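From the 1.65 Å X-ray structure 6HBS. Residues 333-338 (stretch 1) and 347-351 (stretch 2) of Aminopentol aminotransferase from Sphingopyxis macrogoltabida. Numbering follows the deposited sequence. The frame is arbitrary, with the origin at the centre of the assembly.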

# COMPACT_ATOMS: atom_id res chain seq x y z
N GLY A 333 42.63 -11.85 -10.03
CA GLY A 333 42.78 -11.17 -11.33
C GLY A 333 41.44 -10.92 -12.01
O GLY A 333 41.36 -10.97 -13.24
N LEU A 334 40.38 -10.67 -11.23
CA LEU A 334 39.05 -10.38 -11.75
C LEU A 334 38.59 -9.04 -11.19
O LEU A 334 38.05 -9.02 -10.09
CB LEU A 334 38.08 -11.48 -11.32
CG LEU A 334 38.06 -12.77 -12.13
CD1 LEU A 334 37.19 -13.81 -11.44
CD2 LEU A 334 37.56 -12.53 -13.55
N GLU A 335 38.75 -7.97 -11.96
CA GLU A 335 38.47 -6.60 -11.50
C GLU A 335 36.97 -6.36 -11.22
O GLU A 335 36.11 -6.68 -12.06
CB GLU A 335 38.96 -5.58 -12.53
CG GLU A 335 39.09 -4.18 -11.94
CD GLU A 335 39.37 -3.11 -12.99
OE1 GLU A 335 39.48 -3.48 -14.17
OE2 GLU A 335 39.44 -1.92 -12.62
N LEU A 336 36.69 -5.76 -10.06
CA LEU A 336 35.31 -5.37 -9.67
C LEU A 336 35.08 -3.88 -9.89
O LEU A 336 36.00 -3.11 -9.88
CB LEU A 336 35.13 -5.64 -8.18
CG LEU A 336 35.15 -7.09 -7.75
CD1 LEU A 336 34.93 -7.20 -6.24
CD2 LEU A 336 34.10 -7.88 -8.51
N LYS A 337 33.81 -3.49 -10.01
CA LYS A 337 33.36 -2.12 -9.81
C LYS A 337 32.40 -2.13 -8.60
O LYS A 337 31.25 -2.54 -8.72
CB LYS A 337 32.64 -1.59 -11.05
CG LYS A 337 33.47 -1.57 -12.33
CD LYS A 337 32.72 -1.03 -13.55
CE LYS A 337 31.58 -1.93 -14.02
NZ LYS A 337 30.67 -1.25 -14.97
N GLN A 338 32.92 -1.75 -7.43
CA GLN A 338 32.10 -1.64 -6.23
C GLN A 338 31.76 -0.16 -6.09
O GLN A 338 32.63 0.62 -5.85
CB GLN A 338 32.87 -2.11 -5.00
CG GLN A 338 33.39 -3.54 -5.14
CD GLN A 338 33.89 -4.03 -3.81
OE1 GLN A 338 33.10 -4.32 -2.90
NE2 GLN A 338 35.21 -4.07 -3.67
N ILE A 347 27.86 -4.18 -6.81
CA ILE A 347 29.09 -4.95 -6.96
C ILE A 347 29.01 -5.68 -8.31
O ILE A 347 28.39 -6.71 -8.43
CB ILE A 347 29.30 -5.91 -5.77
CG1 ILE A 347 29.34 -5.15 -4.44
CG2 ILE A 347 30.57 -6.73 -5.98
CD1 ILE A 347 29.40 -6.05 -3.19
N PHE A 348 29.59 -5.05 -9.33
CA PHE A 348 29.67 -5.57 -10.65
C PHE A 348 31.12 -5.97 -10.99
O PHE A 348 32.07 -5.61 -10.27
CB PHE A 348 29.23 -4.50 -11.65
CG PHE A 348 27.76 -4.13 -11.68
CD1 PHE A 348 26.81 -4.79 -10.91
CD2 PHE A 348 27.33 -3.10 -12.50
CE1 PHE A 348 25.47 -4.42 -10.95
CE2 PHE A 348 25.99 -2.72 -12.53
CZ PHE A 348 25.06 -3.40 -11.77
N PHE A 349 31.27 -6.69 -12.10
CA PHE A 349 32.58 -6.98 -12.69
C PHE A 349 32.92 -5.97 -13.80
O PHE A 349 32.08 -5.64 -14.65
CB PHE A 349 32.59 -8.42 -13.19
CG PHE A 349 32.73 -9.42 -12.07
CD1 PHE A 349 31.64 -9.76 -11.28
CD2 PHE A 349 33.95 -10.02 -11.81
CE1 PHE A 349 31.76 -10.65 -10.22
CE2 PHE A 349 34.06 -10.92 -10.75
CZ PHE A 349 32.98 -11.22 -9.96
N ALA A 350 34.17 -5.50 -13.83
CA ALA A 350 34.65 -4.70 -14.98
C ALA A 350 34.61 -5.59 -16.23
O ALA A 350 34.78 -6.77 -16.13
CB ALA A 350 36.04 -4.16 -14.72
N ASP A 351 34.29 -5.01 -17.40
CA ASP A 351 34.36 -5.70 -18.72
C ASP A 351 33.43 -6.92 -18.75
O ASP A 351 33.84 -8.00 -19.24
CB ASP A 351 35.78 -6.15 -19.06
CG ASP A 351 36.79 -5.03 -18.94
OD1 ASP A 351 36.52 -3.97 -19.53
OD2 ASP A 351 37.81 -5.21 -18.22
O HOH W 1 36.23 -8.20 -14.44

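The two stretches form an antiparallel β-ladder, held by three backbone hydrogen bonds and flanked by side-chain packing centred on the ring of Phe349. Strands 336–338 and 347–349 run at 156° to one another, and their registered pairs are Leu336 with Phe349, Lys337 with Phe348, and Gln338 with Ile347. The middle pair is the hydrogen-bonded one: Lys337 N donates to Phe348 O (2.8 Å), and Phe348 N returns a bond to Lys337 O (3.1 Å), both nearly straight. Just beyond the strands the pattern continues, with Ala350 N donating to Glu335 O (2.9 Å). That carbonyl also accepts from a water at 2.8 Å from Glu335 O, which donates again to Ala350 O at 2.6 Å, so the water ties the two backbones together where the ladder ends.

At the Leu336–Phe349 pair the CA-to-CB bonds diverge, yet the ends of both side chains come nearer the opposing stretch. Leu336 CD2 sits 3.7 Å from the centroid of the Phe349 ring, almost on the ring normal, a CH–π contact in which a weakly polarised methyl meets the electron-rich face. Leu334 meets the ring at its edge instead, its CB 4.1 Å from Phe349 CE2. A branched aliphatic chain suits both positions, since it can fill space against an aromatic ring without leaving polar groups unpaired.

Gln338 and Ile347 share one face of the sheet, where Leu336 CD1 also approaches Ile347 CG2 (4.4 Å). Buried Ile347 is β-branched, a type favoured in strands; partly exposed Gln338 has its NE2 hydrogen-bonded elsewhere in the structure. Lys337 and Phe348 share the other face, though the end of buried, apolar Phe348 leads away from stretch 1. Lys337 suits a partly exposed site: its methylene chain lies against the neighbouring strand, with CE 4.2 Å from Phe348 CB, while its NZ is hydrogen-bonded elsewhere. Glu335 OE1 comes within 3.5 Å of Ala350 CB, a van der Waals contact beside their backbone bond.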